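Local coordinates for protein arginase (PDB 4RHJ) that is of unknown function but has the arginase-deacetylase fold, having evolved without the binuclear manganese cluster of true arginases, at residues Val46-Tyr51 and Val136-Gly141; Gly122-Ser127 and Met150-Lys155; Ser160-Ile165 and Asn235-Phe240; Val166-Arg171 and His271-Ile276; Ser173-Arg178 and Ser203-Val208. All coordinates share one frame; numbering follows the deposited sequence.

Contact 1: Val46-Tyr51 and Val136-Gly141; sequences VALFGY and VPVSVG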
# COMPACT_ATOMS: atom_id res chain seq x y z
N VAL A 46 28.73 2.00 -13.69
CA VAL A 46 28.08 0.92 -12.99
C VAL A 46 28.11 -0.36 -13.84
O VAL A 46 28.01 -0.30 -15.06
CB VAL A 46 26.63 1.33 -12.61
CG1 VAL A 46 25.92 0.22 -11.88
CG2 VAL A 46 26.64 2.63 -11.79
N ALA A 47 28.28 -1.50 -13.19
CA ALA A 47 28.20 -2.80 -13.87
C ALA A 47 27.18 -3.72 -13.21
O ALA A 47 27.24 -4.01 -12.02
CB ALA A 47 29.55 -3.46 -13.90
N LEU A 48 26.28 -4.23 -14.04
CA LEU A 48 25.08 -4.93 -13.60
C LEU A 48 25.17 -6.42 -13.87
O LEU A 48 25.55 -6.83 -14.95
CB LEU A 48 23.85 -4.36 -14.33
CG LEU A 48 22.86 -3.36 -13.73
CD1 LEU A 48 21.67 -4.07 -13.10
CD2 LEU A 48 23.52 -2.45 -12.72
N PHE A 49 24.79 -7.24 -12.90
CA PHE A 49 24.55 -8.63 -13.23
C PHE A 49 23.42 -9.20 -12.40
O PHE A 49 22.97 -8.59 -11.44
CB PHE A 49 25.83 -9.45 -13.10
CG PHE A 49 26.42 -9.47 -11.73
CD1 PHE A 49 27.38 -8.55 -11.37
CD2 PHE A 49 26.04 -10.43 -10.81
CE1 PHE A 49 27.94 -8.58 -10.12
CE2 PHE A 49 26.59 -10.47 -9.58
CZ PHE A 49 27.55 -9.54 -9.22
N GLY A 50 22.94 -10.37 -12.81
CA GLY A 50 21.86 -11.06 -12.14
C GLY A 50 22.37 -12.21 -11.32
O GLY A 50 23.09 -13.06 -11.81
N TYR A 51 21.99 -12.21 -10.06
CA TYR A 51 22.45 -13.18 -9.09
C TYR A 51 21.27 -14.00 -8.55
O TYR A 51 20.25 -13.44 -8.16
CB TYR A 51 23.19 -12.44 -7.96
CG TYR A 51 23.77 -13.33 -6.88
CD1 TYR A 51 24.89 -14.11 -7.12
CD2 TYR A 51 23.19 -13.38 -5.62
CE1 TYR A 51 25.41 -14.92 -6.14
CE2 TYR A 51 23.71 -14.17 -4.64
CZ TYR A 51 24.82 -14.95 -4.90
OH TYR A 51 25.33 -15.74 -3.90
N VAL A 136 31.24 0.26 -10.44
CA VAL A 136 30.50 -0.01 -9.21
C VAL A 136 29.58 -1.21 -9.46
O VAL A 136 28.63 -1.11 -10.23
CB VAL A 136 29.65 1.20 -8.73
CG1 VAL A 136 28.61 0.78 -7.69
CG2 VAL A 136 30.51 2.30 -8.17
N PRO A 137 29.87 -2.35 -8.82
CA PRO A 137 29.07 -3.56 -9.02
C PRO A 137 27.67 -3.45 -8.39
O PRO A 137 27.52 -2.88 -7.31
CB PRO A 137 29.91 -4.63 -8.31
CG PRO A 137 30.59 -3.86 -7.19
CD PRO A 137 30.83 -2.49 -7.72
N VAL A 138 26.66 -3.95 -9.09
CA VAL A 138 25.30 -4.07 -8.55
C VAL A 138 24.66 -5.44 -8.82
O VAL A 138 24.33 -5.76 -9.95
CB VAL A 138 24.37 -3.01 -9.11
CG1 VAL A 138 23.14 -2.91 -8.25
CG2 VAL A 138 25.08 -1.66 -9.18
N SER A 139 24.51 -6.23 -7.77
CA SER A 139 24.06 -7.60 -7.89
C SER A 139 22.59 -7.72 -7.53
O SER A 139 22.19 -7.40 -6.42
CB SER A 139 24.88 -8.49 -7.00
OG SER A 139 24.12 -9.61 -6.61
N VAL A 140 21.81 -8.19 -8.49
CA VAL A 140 20.36 -8.16 -8.40
C VAL A 140 19.78 -9.56 -8.42
O VAL A 140 19.98 -10.31 -9.36
CB VAL A 140 19.75 -7.33 -9.53
CG1 VAL A 140 18.25 -7.52 -9.57
CG2 VAL A 140 20.11 -5.87 -9.33
N GLY A 141 19.06 -9.87 -7.33
CA GLY A 141 18.40 -11.14 -7.13
C GLY A 141 18.96 -11.90 -5.95
O GLY A 141 19.82 -11.41 -5.23
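Strands 46-50 and 136-140 run parallel in register, their axes 4.7 Å apart at closest approach and 23° from aligned, and five backbone hydrogen bonds alternate between them. Tyr51 N to Val140 O is short and straight (2.9 Å, 172° at the hydrogen), whereas the bond from Phe49 N is weak. Side chains separate onto two faces. On one, Val46 CG1 and Val138 CG2 make a close methyl-methyl approach of 3.4 Å, and Leu48 lies beside Val138, pointing the same way, with Leu48 CD2 3.8 Å from Val138 CB. The valines favour the extended backbone and cover the sheet close to it, while the longer leucine reaches across. On the other face, small Ser139 makes room for two rings. Phe49 CG sits between its own N and carbonyl carbon (chi1 61°), which swings the ring across the neighbouring strand until CZ is 3.6 Å from Ser139 CB, with Ser139 CA over one ring face. Tyr51 brings CB within 3.3 Å of Ser139 OG and sends its hydroxyl to Ser145. Strand 95-103 pairs with the other edge of 46-50; helix 116-131 packs on the Ala47, Phe49 and Pro137 face, and helix 303-316 on the valine-rich one.

Contact 2: Gly122-Ser127 and Met150-Lys155; sequences GSLEAS and MVEAYK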
# COMPACT_ATOMS: atom_id res chain seq x y z
N GLY A 122 32.06 -17.49 -7.49
CA GLY A 122 31.75 -16.73 -8.69
C GLY A 122 31.40 -15.28 -8.40
O GLY A 122 32.01 -14.37 -8.96
N SER A 123 30.43 -15.06 -7.52
CA SER A 123 30.04 -13.72 -7.09
C SER A 123 31.26 -12.95 -6.59
O SER A 123 31.37 -11.74 -6.76
CB SER A 123 28.96 -13.80 -6.00
OG SER A 123 28.32 -12.56 -5.80
N LEU A 124 32.16 -13.67 -5.94
CA LEU A 124 33.40 -13.08 -5.47
C LEU A 124 34.29 -12.76 -6.67
O LEU A 124 34.92 -11.73 -6.73
CB LEU A 124 34.09 -14.05 -4.50
CG LEU A 124 35.18 -13.65 -3.52
CD1 LEU A 124 34.61 -13.05 -2.24
CD2 LEU A 124 36.06 -14.86 -3.22
N GLU A 125 34.31 -13.65 -7.65
CA GLU A 125 35.15 -13.46 -8.83
C GLU A 125 34.61 -12.39 -9.77
O GLU A 125 35.37 -11.60 -10.32
CB GLU A 125 35.30 -14.77 -9.58
CG GLU A 125 35.37 -14.60 -11.07
CD GLU A 125 35.91 -15.82 -11.73
OE1 GLU A 125 36.18 -16.79 -11.00
OE2 GLU A 125 36.07 -15.79 -12.97
N ALA A 126 33.29 -12.37 -9.96
CA ALA A 126 32.65 -11.30 -10.73
C ALA A 126 32.90 -9.94 -10.08
O ALA A 126 33.40 -9.03 -10.72
CB ALA A 126 31.17 -11.55 -10.86
N SER A 127 32.54 -9.81 -8.80
CA SER A 127 32.67 -8.55 -8.09
C SER A 127 34.11 -8.04 -8.13
O SER A 127 34.36 -6.87 -8.42
CB SER A 127 32.20 -8.71 -6.65
OG SER A 127 32.90 -9.76 -5.99
N MET A 150 30.71 -9.55 -2.44
CA MET A 150 31.01 -8.28 -3.12
C MET A 150 31.83 -7.32 -2.26
O MET A 150 32.76 -6.67 -2.75
CB MET A 150 29.71 -7.60 -3.56
CG MET A 150 28.89 -8.37 -4.61
SD MET A 150 27.31 -7.57 -4.97
CE MET A 150 27.86 -6.08 -5.80
N VAL A 151 31.47 -7.23 -0.99
CA VAL A 151 32.26 -6.45 -0.05
C VAL A 151 33.60 -7.14 0.25
O VAL A 151 34.57 -6.47 0.58
CB VAL A 151 31.47 -6.19 1.26
CG1 VAL A 151 31.09 -7.47 1.86
CG2 VAL A 151 32.30 -5.38 2.25
N GLU A 152 33.68 -8.46 0.10
CA GLU A 152 34.95 -9.14 0.34
C GLU A 152 35.93 -9.03 -0.83
O GLU A 152 37.15 -9.05 -0.62
CB GLU A 152 34.72 -10.61 0.70
CG GLU A 152 34.40 -10.78 2.17
CD GLU A 152 34.57 -12.19 2.63
OE1 GLU A 152 34.22 -13.10 1.86
OE2 GLU A 152 35.06 -12.38 3.76
N ALA A 153 35.40 -8.90 -2.04
CA ALA A 153 36.19 -8.56 -3.22
C ALA A 153 36.77 -7.16 -3.13
O ALA A 153 37.81 -6.85 -3.72
CB ALA A 153 35.37 -8.68 -4.43
N TYR A 154 36.08 -6.29 -2.40
CA TYR A 154 36.47 -4.89 -2.25
C TYR A 154 37.61 -4.75 -1.26
O TYR A 154 38.57 -4.03 -1.50
CB TYR A 154 35.28 -4.04 -1.78
CG TYR A 154 35.51 -2.56 -1.92
CD1 TYR A 154 36.27 -1.87 -0.98
CD2 TYR A 154 34.98 -1.85 -2.98
CE1 TYR A 154 36.49 -0.52 -1.11
CE2 TYR A 154 35.20 -0.50 -3.12
CZ TYR A 154 35.95 0.16 -2.18
OH TYR A 154 36.17 1.50 -2.32
N LYS A 155 37.47 -5.45 -0.14
CA LYS A 155 38.46 -5.41 0.92
C LYS A 155 39.72 -6.17 0.52
O LYS A 155 40.80 -5.92 1.04
CB LYS A 155 37.87 -5.99 2.20
CG LYS A 155 38.56 -5.53 3.47
CD LYS A 155 38.42 -4.03 3.66
CE LYS A 155 38.88 -3.62 5.04
NZ LYS A 155 38.71 -2.17 5.25
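A chi1 of 56° sets Ser127 OG between its backbone N and carbonyl carbon, turned back over its own helix, and a chi1 of -64° carries Met150 CG past Ser127 CB at 3.9 Å. Ser127 OG lies 2.6 Å from Ser123 O and 2.9 Å from Leu124 O. Serine fits here because its hydroxyl finds carbonyls within its own helix and stays short enough for the partner to come close: Ser127 OG is only 3.1 Å from Ala153 CB, and alanine is correspondingly slim. Over 122-127 and 150-155 the helix axes come within 8.1 Å and cross at -49°. Helices 116-131 and 148-157 precede and follow strand 136-140, and they flank it on one side of the parallel sheet as successive connections of the alpha/beta arginase-deacetylase fold. At the outer margin Leu124 slants across Glu152, its CD1 3.8 Å from Glu152 CB, so that the leucine packs against the aliphatic part of the glutamate while OE1 is hydrogen-bonded to Tyr120 OH. Ser123 OG, 4.4 Å from Met150 CG, is buried with no polar partner in the model. Elsewhere on its surface, helix 116-131 touches helix 23-30 through Glu125 and Ala126.

Contact 3: Ser160-Ile165 and Asn235-Phe240; sequences SDDIVI and NDYPVF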
# COMPACT_ATOMS: atom_id res chain seq x y z
N SER A 160 42.73 -1.26 2.83
CA SER A 160 42.97 -0.01 3.54
C SER A 160 41.67 0.76 3.71
O SER A 160 41.51 1.51 4.67
CB SER A 160 43.98 0.84 2.78
OG SER A 160 43.52 1.12 1.48
N ASP A 161 40.76 0.59 2.76
CA ASP A 161 39.49 1.30 2.75
C ASP A 161 38.56 0.78 3.83
O ASP A 161 38.37 -0.42 3.96
CB ASP A 161 38.82 1.19 1.37
CG ASP A 161 39.36 2.20 0.36
OD1 ASP A 161 38.81 3.32 0.29
OD2 ASP A 161 40.31 1.87 -0.37
N ASP A 162 37.98 1.69 4.61
CA ASP A 162 36.96 1.34 5.59
C ASP A 162 35.59 1.14 4.92
O ASP A 162 35.05 2.08 4.34
CB ASP A 162 36.85 2.42 6.67
CG ASP A 162 38.11 2.54 7.50
OD1 ASP A 162 38.79 1.52 7.70
OD2 ASP A 162 38.40 3.67 7.97
N ILE A 163 35.04 -0.07 5.00
CA ILE A 163 33.73 -0.33 4.39
C ILE A 163 32.61 -0.38 5.41
O ILE A 163 32.66 -1.14 6.37
CB ILE A 163 33.73 -1.67 3.63
CG1 ILE A 163 34.85 -1.70 2.59
CG2 ILE A 163 32.35 -1.90 3.00
CD1 ILE A 163 35.00 -3.03 1.88
N VAL A 164 31.59 0.44 5.20
CA VAL A 164 30.40 0.35 6.04
C VAL A 164 29.26 -0.16 5.19
O VAL A 164 29.38 -0.24 3.97
CB VAL A 164 30.02 1.69 6.67
CG1 VAL A 164 31.27 2.41 7.16
CG2 VAL A 164 29.25 2.56 5.69
N ILE A 165 28.17 -0.53 5.84
CA ILE A 165 27.02 -1.10 5.15
C ILE A 165 25.72 -0.45 5.62
O ILE A 165 25.50 -0.30 6.81
CB ILE A 165 26.93 -2.64 5.36
CG1 ILE A 165 28.10 -3.34 4.67
CG2 ILE A 165 25.62 -3.18 4.81
CD1 ILE A 165 27.98 -4.83 4.65
N ASN A 235 28.93 10.91 6.14
CA ASN A 235 30.18 10.20 6.43
C ASN A 235 31.11 10.22 5.22
O ASN A 235 30.66 10.39 4.09
CB ASN A 235 29.91 8.76 6.85
CG ASN A 235 29.21 7.97 5.78
OD1 ASN A 235 29.83 7.28 4.99
ND2 ASN A 235 27.90 8.09 5.74
N ASP A 236 32.40 10.04 5.47
CA ASP A 236 33.39 9.94 4.41
C ASP A 236 33.78 8.48 4.17
O ASP A 236 34.79 8.20 3.53
CB ASP A 236 34.63 10.77 4.77
CG ASP A 236 34.29 12.21 5.12
OD1 ASP A 236 33.11 12.48 5.44
OD2 ASP A 236 35.19 13.08 5.07
N TYR A 237 32.97 7.56 4.71
CA TYR A 237 33.22 6.11 4.62
C TYR A 237 32.45 5.46 3.48
O TYR A 237 31.23 5.57 3.44
CB TYR A 237 32.83 5.42 5.94
CG TYR A 237 33.58 5.92 7.14
CD1 TYR A 237 34.77 5.32 7.54
CD2 TYR A 237 33.11 6.99 7.88
CE1 TYR A 237 35.46 5.78 8.65
CE2 TYR A 237 33.80 7.46 8.99
CZ TYR A 237 34.97 6.85 9.37
OH TYR A 237 35.67 7.31 10.46
N PRO A 238 33.16 4.78 2.55
CA PRO A 238 32.62 4.08 1.37
C PRO A 238 31.41 3.20 1.69
O PRO A 238 31.48 2.38 2.60
CB PRO A 238 33.81 3.22 0.91
CG PRO A 238 34.99 4.02 1.30
CD PRO A 238 34.63 4.67 2.60
N VAL A 239 30.33 3.36 0.95
CA VAL A 239 29.08 2.70 1.30
C VAL A 239 28.76 1.48 0.42
O VAL A 239 28.70 1.58 -0.79
CB VAL A 239 27.87 3.67 1.23
CG1 VAL A 239 26.60 2.97 1.68
CG2 VAL A 239 28.09 4.90 2.11
N PHE A 240 28.56 0.34 1.06
CA PHE A 240 27.90 -0.80 0.43
C PHE A 240 26.42 -0.63 0.69
O PHE A 240 26.01 -0.26 1.79
CB PHE A 240 28.41 -2.13 1.01
CG PHE A 240 27.82 -3.35 0.35
CD1 PHE A 240 28.58 -4.12 -0.53
CD2 PHE A 240 26.52 -3.77 0.64
CE1 PHE A 240 28.04 -5.26 -1.14
CE2 PHE A 240 25.98 -4.89 0.03
CZ PHE A 240 26.74 -5.64 -0.86
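The Tyr237 ring meets Asp162 at its edge: Asp162 CB lies near the ring plane, 3.7 Å from Tyr237 CD1, and Asn235 CB also lies in that plane. The two side chains run side by side in the same direction, with carboxylate and ring planes 28° apart and Asp162 OD2 3.7 Å from Tyr237 CE1. Val164 crosses Tyr237 at about a right angle, its CG1 touching Tyr237 CB at 3.6 Å. In one of its two conformers, Ile165 packs CG1 alongside Phe240 CB at 3.9 Å and approaches the phenylalanine ring obliquely with CG2. Beneath these groups the chains begin to pair as parallel strands of the central sheet. Val164 gives its N-H to Pro238 O (3.2 Å), and its carbonyl receives Phe240 N (Val164 O to Phe240 N, 3.1 Å); the two partners flank its bridge residue Val239, as in parallel pairing. Val164 and Ile165, branched at CB, favour this extended backbone. Pro238 precedes the strand and meets Asp162 O through CD at 3.1 Å. Proline has no N-H to offer, and Asp162 O is buried here without a partner. The backbone pairing begins two residues on, with Val164, and the approach before it depends on van der Waals contact.

Contact 4: Val166-Arg171 and His271-Ile276; sequences VHFSAR and HIMNGI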
# COMPACT_ATOMS: atom_id res chain seq x y z
N VAL A 166 24.88 -0.05 4.67
CA VAL A 166 23.54 0.42 5.01
C VAL A 166 22.53 -0.69 4.69
O VAL A 166 22.24 -0.93 3.52
CB VAL A 166 23.18 1.72 4.27
CG1 VAL A 166 21.75 2.12 4.56
CG2 VAL A 166 24.10 2.84 4.70
N HIS A 167 22.03 -1.39 5.72
CA HIS A 167 21.22 -2.60 5.51
C HIS A 167 19.73 -2.38 5.75
O HIS A 167 19.30 -2.05 6.86
CB HIS A 167 21.72 -3.77 6.39
CG HIS A 167 20.95 -5.05 6.21
ND1 HIS A 167 20.36 -5.72 7.26
CD2 HIS A 167 20.64 -5.76 5.10
CE1 HIS A 167 19.74 -6.80 6.81
NE2 HIS A 167 19.90 -6.84 5.50
N PHE A 168 18.95 -2.58 4.70
CA PHE A 168 17.50 -2.46 4.72
C PHE A 168 16.77 -3.80 4.73
O PHE A 168 16.67 -4.46 3.71
CB PHE A 168 17.01 -1.68 3.49
CG PHE A 168 17.53 -0.28 3.39
CD1 PHE A 168 16.89 0.76 4.03
CD2 PHE A 168 18.63 0.01 2.59
CE1 PHE A 168 17.37 2.05 3.92
CE2 PHE A 168 19.11 1.28 2.46
CZ PHE A 168 18.48 2.31 3.12
N SER A 169 16.20 -4.17 5.86
CA SER A 169 15.48 -5.42 5.93
C SER A 169 14.45 -5.38 7.03
O SER A 169 14.50 -4.49 7.88
CB SER A 169 16.44 -6.57 6.16
OG SER A 169 15.77 -7.79 6.03
N ALA A 170 13.53 -6.33 7.02
CA ALA A 170 12.57 -6.50 8.11
C ALA A 170 13.22 -7.13 9.34
O ALA A 170 12.73 -6.98 10.46
CB ALA A 170 11.42 -7.34 7.66
N ARG A 171 14.32 -7.84 9.11
CA ARG A 171 15.11 -8.48 10.18
C ARG A 171 16.56 -8.04 10.11
O ARG A 171 17.07 -7.78 9.03
CB ARG A 171 15.04 -10.00 10.08
CG ARG A 171 15.73 -10.55 8.85
CD ARG A 171 15.05 -11.81 8.30
NE ARG A 171 13.79 -11.55 7.60
CZ ARG A 171 12.58 -11.66 8.14
NH1 ARG A 171 12.45 -12.01 9.41
NH2 ARG A 171 11.49 -11.42 7.43
N HIS A 271 13.00 7.54 -0.42
CA HIS A 271 13.34 8.73 0.38
C HIS A 271 14.58 8.50 1.22
O HIS A 271 15.55 9.22 1.15
CB HIS A 271 12.16 9.14 1.28
CG HIS A 271 12.43 10.35 2.12
ND1 HIS A 271 12.07 11.62 1.72
CD2 HIS A 271 13.02 10.49 3.33
CE1 HIS A 271 12.43 12.49 2.65
NE2 HIS A 271 13.02 11.84 3.63
N ILE A 272 14.51 7.48 2.05
CA ILE A 272 15.61 7.15 2.94
C ILE A 272 16.84 6.79 2.14
O ILE A 272 17.94 7.17 2.50
CB ILE A 272 15.19 6.03 3.89
CG1 ILE A 272 13.99 6.49 4.72
CG2 ILE A 272 16.33 5.60 4.80
CD1 ILE A 272 13.44 5.44 5.64
N MET A 273 16.66 6.05 1.05
CA MET A 273 17.76 5.73 0.13
C MET A 273 18.43 6.99 -0.46
O MET A 273 19.64 7.02 -0.68
CB MET A 273 17.26 4.87 -1.03
CG MET A 273 16.94 3.48 -0.70
SD MET A 273 16.28 2.69 -2.15
CE MET A 273 17.50 3.17 -3.37
N ASN A 274 17.61 8.00 -0.73
CA ASN A 274 18.08 9.25 -1.34
C ASN A 274 19.09 9.91 -0.41
O ASN A 274 20.08 10.49 -0.85
CB ASN A 274 16.87 10.16 -1.63
CG ASN A 274 17.26 11.45 -2.34
OD1 ASN A 274 17.48 11.47 -3.56
ND2 ASN A 274 17.31 12.55 -1.58
N GLY A 275 18.84 9.77 0.89
CA GLY A 275 19.62 10.43 1.92
C GLY A 275 20.87 9.73 2.41
O GLY A 275 21.42 10.13 3.43
N ILE A 276 21.33 8.71 1.69
CA ILE A 276 22.54 7.99 2.08
C ILE A 276 23.73 8.79 1.63
O ILE A 276 23.75 9.27 0.51
CB ILE A 276 22.58 6.55 1.49
CG1 ILE A 276 21.58 5.65 2.20
CG2 ILE A 276 23.95 5.93 1.62
CD1 ILE A 276 21.48 4.25 1.65
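Phe168 points the rim of its ring, not a face, at the end of helix 266-274. Two isoleucine methyls lie near the ring plane at that rim: Ile272 CG2, 3.8 Å from Phe168 CE1, and Ile276 CD1, 3.9 Å from Phe168 CZ. Ile276 comes from the opposite direction to the phenylalanine, whereas Ile272 crosses it at a slant. Met273 adds a looser touch, its CG 4.3 Å from Phe168 CZ and oblique to the ring. Two residues earlier on the strand, Val166 and Ile276 reach toward each other tip to tip, with Val166 CG1 3.6 Å from Ile276 CD1. The extended chain of Ile276 (chi2 176°) explains how a single terminal methyl can serve both Val166 and Phe168, as if set in the notch between them. Val166 and Phe168 are two residues apart on a strand and so share a face, while His167 between them turns to the other side and bonds Tyr287 OH. All the groups meeting here are apolar, as suits a buried seam between sheet and helix. The helix gives out at Gly275, and Ile276 then points back toward the strand. Just past Phe168, Ser169 OG is hydrogen-bonded to Asp244, a manganese-binding residue in another crystal structure of this protein, although no metal is bound here. Strand 163-168 lies between strands 239-244 and 190-196, with Ile276 resting on Ile241 and Ile272 on Val196.

Contact 5: Ser173-Arg178 and Ser203-Val208; sequences SVSDPR and SEDRKV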
# COMPACT_ATOMS: atom_id res chain seq x y z
N SER A 173 19.09 -9.83 10.40
CA SER A 173 19.80 -10.85 9.64
C SER A 173 21.25 -11.00 10.14
O SER A 173 22.20 -10.89 9.39
CB SER A 173 19.78 -10.51 8.15
OG SER A 173 20.06 -11.64 7.34
N VAL A 174 21.38 -11.26 11.44
CA VAL A 174 22.68 -11.31 12.10
C VAL A 174 22.78 -12.36 13.21
O VAL A 174 23.88 -12.69 13.67
CB VAL A 174 23.05 -9.95 12.71
CG1 VAL A 174 23.40 -8.93 11.62
CG2 VAL A 174 21.92 -9.44 13.58
N SER A 175 21.63 -12.87 13.66
CA SER A 175 21.59 -13.89 14.70
C SER A 175 22.26 -15.16 14.22
O SER A 175 22.89 -15.86 15.00
CB SER A 175 20.15 -14.20 15.11
OG SER A 175 19.76 -15.49 14.69
N ASP A 176 22.13 -15.43 12.92
CA ASP A 176 22.69 -16.62 12.28
C ASP A 176 24.10 -16.33 11.75
O ASP A 176 24.29 -15.43 10.93
CB ASP A 176 21.76 -17.08 11.14
CG ASP A 176 22.23 -18.35 10.45
OD1 ASP A 176 21.68 -18.67 9.38
OD2 ASP A 176 23.13 -19.03 10.97
N PRO A 177 25.10 -17.07 12.25
CA PRO A 177 26.52 -16.96 11.85
C PRO A 177 26.79 -17.17 10.36
O PRO A 177 27.85 -16.78 9.86
CB PRO A 177 27.21 -18.05 12.69
CG PRO A 177 26.10 -18.86 13.31
CD PRO A 177 24.93 -17.95 13.42
N ARG A 178 25.85 -17.78 9.66
CA ARG A 178 25.94 -17.96 8.22
C ARG A 178 25.55 -16.69 7.47
O ARG A 178 26.02 -16.44 6.36
CB ARG A 178 25.05 -19.11 7.78
CG ARG A 178 25.11 -20.33 8.68
CD ARG A 178 25.11 -21.61 7.87
NE ARG A 178 26.47 -22.10 7.62
CZ ARG A 178 27.23 -21.75 6.59
NH1 ARG A 178 26.78 -20.88 5.69
NH2 ARG A 178 28.44 -22.26 6.46
N SER A 203 16.01 -11.44 20.70
CA SER A 203 17.02 -11.16 21.70
C SER A 203 18.39 -11.52 21.15
O SER A 203 19.40 -11.02 21.62
CB SER A 203 16.73 -11.93 22.98
OG SER A 203 15.38 -11.75 23.38
N GLU A 204 18.41 -12.41 20.16
CA GLU A 204 19.64 -12.75 19.46
C GLU A 204 20.16 -11.55 18.67
O GLU A 204 21.36 -11.26 18.68
CB GLU A 204 19.41 -13.93 18.52
CG GLU A 204 19.44 -15.29 19.18
CD GLU A 204 20.83 -15.88 19.24
OE1 GLU A 204 20.95 -17.12 19.42
OE2 GLU A 204 21.80 -15.12 19.10
N ASP A 205 19.27 -10.86 17.99
CA ASP A 205 19.65 -9.69 17.21
C ASP A 205 20.09 -8.53 18.10
O ASP A 205 21.04 -7.83 17.78
CB ASP A 205 18.51 -9.25 16.31
CG ASP A 205 18.09 -10.32 15.32
OD1 ASP A 205 18.96 -11.07 14.85
OD2 ASP A 205 16.88 -10.41 15.02
N ARG A 206 19.40 -8.34 19.23
CA ARG A 206 19.68 -7.21 20.12
C ARG A 206 20.94 -7.38 20.96
O ARG A 206 21.56 -6.39 21.38
CB ARG A 206 18.49 -6.97 21.04
CG ARG A 206 17.28 -6.47 20.32
CD ARG A 206 16.20 -6.01 21.27
NE ARG A 206 15.70 -7.07 22.14
CZ ARG A 206 14.79 -7.98 21.77
NH1 ARG A 206 14.28 -7.96 20.55
NH2 ARG A 206 14.39 -8.91 22.64
N LYS A 207 21.33 -8.62 21.23
CA LYS A 207 22.56 -8.82 21.97
C LYS A 207 23.74 -8.57 21.03
O LYS A 207 24.69 -7.88 21.40
CB LYS A 207 22.63 -10.22 22.60
CG LYS A 207 22.50 -11.39 21.65
CD LYS A 207 22.62 -12.73 22.37
CE LYS A 207 21.29 -13.22 22.91
NZ LYS A 207 20.66 -12.31 23.91
N VAL A 208 23.64 -9.08 19.81
CA VAL A 208 24.68 -8.91 18.81
C VAL A 208 24.77 -7.45 18.37
O VAL A 208 25.77 -7.03 17.79
CB VAL A 208 24.44 -9.81 17.58
CG1 VAL A 208 23.71 -9.05 16.52
CG2 VAL A 208 25.75 -10.31 17.01
O HOH W 1 18.53 -12.11 12.39
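Val174 CG2 overlaps Val208 CG1 at a snug 3.5 Å, the two branched side chains slanting across one another. A chi1 of -72° places Val174 CG1 anti to the carbonyl carbon and leaves CG2 between the backbone N and the carbonyl carbon, the side from which the helix approaches; CG2 also comes 3.6 Å from Asp205 OD1. Ser175 follows: its CB lies 3.5 Å from Glu204 CB and 3.4 Å from Asp205 OD1, so a short residue allows the loop to run close to the first turn of helix 203-211. One polar link runs through a water, which accepts the N-H of Val174 at 3.1 Å and donates to Asp205 OD1 at 2.7 Å. The other carboxylate oxygen, Asp205 OD2, takes the backbone N-H of Ser202, just before the helix, which helps to fix the aspartate's rotation. The loop itself follows strand 163-168 and leads into helix 180-186, against which Val174 also packs through Leu181; on the helix side, Arg206 packs on Tyr75 of a second subunit. An aspartate near the beginning of a helix would probably be stabilised by the helix dipole, and here it offers one oxygen to each task. A small apolar patch and a water thus join the loop to helix 203-211, while Arg182, bonded to Val174 O, and Ser179, bonded to Ser173 O and Asp176 O, give it further holds.

Overall arrangement
From the N terminus, contact 1 closes the first loop, joining strand 46-50 to strand 136-140 across 84 residues. Contact 2 crosses it: helix 116-131 lies within that loop and helix 148-157 beyond it, and Met150 packs on Pro137 and Ser139 of contact 1. Next comes strand 163-168, used twice. Contact 3 pairs its start with the lead-in to strand 239-244, and contact 4 ties its end to helix 266-274; the two cross along the chain and touch through Val239 and a probable Phe240-Val166 backbone hydrogen bond. Contact 5, within the loops of both, joins the segment after that strand to helix 203-211. Contacts 2 and 4 lie on opposite sides of the chain's centre.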